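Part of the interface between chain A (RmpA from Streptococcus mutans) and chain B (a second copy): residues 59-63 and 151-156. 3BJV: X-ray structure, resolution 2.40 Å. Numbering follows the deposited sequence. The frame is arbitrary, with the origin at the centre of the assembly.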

ATOM      1  N   ILE A  59      -3.771  -9.755   1.512  1.00 13.58           N
ATOM      2  CA  ILE A  59      -2.702 -10.699   1.701  1.00 14.34           C
ATOM      3  C   ILE A  59      -1.558 -10.190   0.848  1.00 15.94           C
ATOM      4  O   ILE A  59      -1.414 -10.614  -0.289  1.00 15.20           O
ATOM      5  N   LEU A  60      -0.752  -9.279   1.415  1.00 17.80           N
ATOM      6  CA  LEU A  60       0.308  -8.582   0.663  1.00 20.68           C
ATOM      7  C   LEU A  60       1.419  -9.431   0.094  1.00 21.39           C
ATOM      8  O   LEU A  60       1.907  -9.167  -1.008  1.00 21.00           O
ATOM      9  N   MET A  61       1.826 -10.425   0.866  1.00 22.82           N
ATOM     10  CA  MET A  61       2.842 -11.367   0.459  1.00 25.11           C
ATOM     11  C   MET A  61       2.477 -12.664   1.136  1.00 23.15           C
ATOM     12  O   MET A  61       1.728 -12.639   2.103  1.00 22.49           O
ATOM     13  N   PRO A  62       2.998 -13.812   0.633  1.00 22.51           N
ATOM     14  CA  PRO A  62       2.549 -15.084   1.233  1.00 20.79           C
ATOM     15  C   PRO A  62       2.977 -15.228   2.689  1.00 18.39           C
ATOM     16  O   PRO A  62       4.022 -14.719   3.045  1.00 17.88           O
ATOM     17  N   GLY A  63       2.157 -15.899   3.501  1.00 16.71           N
ATOM     18  CA  GLY A  63       2.331 -15.962   4.937  1.00 14.99           C
ATOM     19  C   GLY A  63       1.646 -14.852   5.752  1.00 14.23           C
ATOM     20  O   GLY A  63       1.326 -15.055   6.924  1.00 14.46           O
TER
ATOM     21  N   SER B 151       9.046 -10.666  -8.093  1.00 24.06           N
ATOM     22  CA  SER B 151       8.809 -10.140  -6.759  1.00 23.51           C
ATOM     23  C   SER B 151       7.856 -11.078  -5.996  1.00 23.65           C
ATOM     24  O   SER B 151       6.925 -11.600  -6.582  1.00 23.95           O
ATOM     25  N   PRO B 152       8.057 -11.258  -4.675  1.00 23.77           N
ATOM     26  CA  PRO B 152       7.082 -11.999  -3.830  1.00 24.02           C
ATOM     27  C   PRO B 152       5.709 -11.318  -3.731  1.00 24.80           C
ATOM     28  O   PRO B 152       4.683 -11.991  -3.569  1.00 25.56           O
ATOM     29  N   TYR B 153       5.695  -9.989  -3.836  1.00 24.94           N
ATOM     30  CA  TYR B 153       4.459  -9.230  -3.938  1.00 24.73           C
ATOM     31  C   TYR B 153       3.583  -9.679  -5.105  1.00 25.00           C
ATOM     32  O   TYR B 153       2.340  -9.543  -5.071  1.00 23.13           O
ATOM     33  N   LEU B 154       4.214 -10.245  -6.127  1.00 25.86           N
ATOM     34  CA  LEU B 154       3.423 -10.603  -7.320  1.00 27.95           C
ATOM     35  C   LEU B 154       2.920 -12.074  -7.348  1.00 28.99           C
ATOM     36  O   LEU B 154       2.121 -12.423  -8.205  1.00 29.08           O
ATOM     37  N   GLU B 155       3.372 -12.912  -6.414  1.00 30.33           N
ATOM     38  CA  GLU B 155       3.000 -14.328  -6.428  1.00 31.85           C
ATOM     39  C   GLU B 155       1.534 -14.666  -6.337  1.00 32.51           C
ATOM     40  O   GLU B 155       1.140 -15.657  -6.935  1.00 33.37           O
ATOM     41  N   GLY B 156       0.720 -13.897  -5.616  1.00 32.88           N
ATOM     42  CA  GLY B 156      -0.745 -14.123  -5.677  1.00 33.41           C
ATOM     43  C   GLY B 156      -1.619 -13.117  -6.449  1.00 34.52           C
ATOM     44  O   GLY B 156      -1.304 -12.666  -7.580  1.00 34.52           O
TER

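Which side chains build the apolar part of this contact? The backbones come nearest at Met A61 and Tyr B153, whose CA atoms lie 5.1 Å apart, and Tyr B153 has the largest area covered by the opposing stretch. Its CA-to-CB bond points away from the chain A stretch, yet chi1 near -63° (m) and chi2 of 113° go with a ring whose end comes nearer to that stretch. There CE2 of Tyr B153 lies 4.2 Å from CB of Met A61, an apolar contact that is oblique to the ring. The CA-to-CB bond of Met A61 points sideways, with chi1 p and chi2 t, while chi3, at -91°, falls between wells. Its sulfur also comes near the ring: SD of Met A61 is 5.2 Å from the centroid of the Tyr B153 ring, again in an oblique approach.

What do the prolines and the glutamate add? Pro A62, Pro B152 and Glu B155 all direct their CA-to-CB bonds toward the opposing stretch. Both proline rings have the C-gamma exo pucker. CD of Pro A62 packs 3.8 Å from the backbone O of Pro B152, and CG of Pro A62 lies 4.0 Å from OE1 of Glu B155. The glutamate is extended at chi2 (t), with chi1 m and chi3 at 50°. Its carboxylate meets carbon here, so the contact is one of packing and not of charge pairing.

How are polar groups satisfied when no direct hydrogen bond crosses between the stretches? A water does the bridging, donating to O of Leu A60 at 2.5 Å and to O of Tyr B153 at 2.6 Å. It thus links two carbonyls that, both being acceptors, could not bond to each other. The same O of Leu A60 also sits 3.4 Å from CD2 of Tyr B153, at the ring edge and near its plane. The CA-to-CB bond of Leu A60 points sideways, with chi1 m and chi2 t, and the side chain's nearest approach to the chain B stretch is 4.8 Å, from CB of Leu A60 to CE2 of Tyr B153, so its backbone makes the nearer contact. OH of Tyr B153 is hydrogen-bonded elsewhere in the structure.

Which hydrogen bonds lie within the chain B stretch? N of Leu B154 donates to O of Ser B151 at 3.1 Å, and N of Glu B155 to O of Pro B152 at 3.3 Å. Ser B151, with chi1 t, makes no contact with the chain A stretch, but its OG accepts a weak hydrogen bond from N of Tyr B153 at 3.4 Å.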

ATOM      1  CB  ILE A  59      -3.167 -12.158   1.346  1.00 14.00           C
ATOM      2  CG1 ILE A  59      -4.310 -12.584   2.297  1.00 14.91           C
ATOM      3  CG2 ILE A  59      -2.003 -13.125   1.451  1.00 14.71           C
ATOM      4  CD1 ILE A  59      -4.969 -13.870   2.018  1.00 14.47           C
ATOM      5  CB  LEU A  60       0.959  -7.463   1.477  1.00 21.21           C
ATOM      6  CG  LEU A  60       0.273  -6.095   1.427  1.00 24.42           C
ATOM      7  CD1 LEU A  60       1.302  -5.046   1.795  1.00 26.76           C
ATOM      8  CD2 LEU A  60      -0.488  -5.758   0.094  1.00 24.47           C
ATOM      9  CB  MET A  61       4.244 -10.878   0.857  1.00 25.14           C
ATOM     10  CG  MET A  61       4.482 -10.479   2.338  1.00 27.33           C
ATOM     11  SD  MET A  61       6.253  -9.995   2.690  1.00 33.31           S
ATOM     12  CE  MET A  61       7.026 -11.557   3.192  1.00 31.69           C
ATOM     13  CB  PRO A  62       3.179 -16.157   0.320  1.00 21.06           C
ATOM     14  CG  PRO A  62       3.509 -15.413  -0.969  1.00 22.97           C
ATOM     15  CD  PRO A  62       3.963 -14.049  -0.461  1.00 22.64           C
TER
ATOM     16  CB  SER B 151       8.177  -8.750  -6.906  1.00 23.16           C
ATOM     17  OG  SER B 151       7.895  -8.119  -5.665  1.00 22.64           O
ATOM     18  CB  PRO B 152       7.749 -12.005  -2.454  1.00 23.76           C
ATOM     19  CG  PRO B 152       9.207 -11.741  -2.735  1.00 23.73           C
ATOM     20  CD  PRO B 152       9.196 -10.773  -3.878  1.00 23.25           C
ATOM     21  CB  TYR B 153       4.759  -7.722  -3.992  1.00 24.67           C
ATOM     22  CG  TYR B 153       5.415  -7.258  -2.719  1.00 24.49           C
ATOM     23  CD1 TYR B 153       6.734  -6.804  -2.708  1.00 24.27           C
ATOM     24  CD2 TYR B 153       4.732  -7.324  -1.516  1.00 23.16           C
ATOM     25  CE1 TYR B 153       7.348  -6.418  -1.533  1.00 23.14           C
ATOM     26  CE2 TYR B 153       5.319  -6.964  -0.351  1.00 24.12           C
ATOM     27  CZ  TYR B 153       6.631  -6.496  -0.352  1.00 25.80           C
ATOM     28  OH  TYR B 153       7.189  -6.098   0.854  1.00 27.75           O
ATOM     29  CB  LEU B 154       4.140 -10.183  -8.640  1.00 27.54           C
ATOM     30  CG  LEU B 154       4.404  -8.682  -8.802  1.00 27.02           C
ATOM     31  CD1 LEU B 154       4.778  -8.336 -10.213  1.00 27.04           C
ATOM     32  CD2 LEU B 154       3.162  -7.936  -8.428  1.00 28.72           C
ATOM     33  CB  GLU B 155       3.731 -15.114  -5.370  1.00 32.10           C
ATOM     34  CG  GLU B 155       5.163 -15.360  -5.728  1.00 34.37           C
ATOM     35  CD  GLU B 155       5.893 -16.018  -4.607  1.00 36.85           C
ATOM     36  OE1 GLU B 155       5.374 -17.032  -4.090  1.00 36.79           O
ATOM     37  OE2 GLU B 155       6.960 -15.504  -4.216  1.00 39.30           O
TER
HETATM   38  O   HOH W   1       0.608  -9.210  -3.183  1.00 18.39           O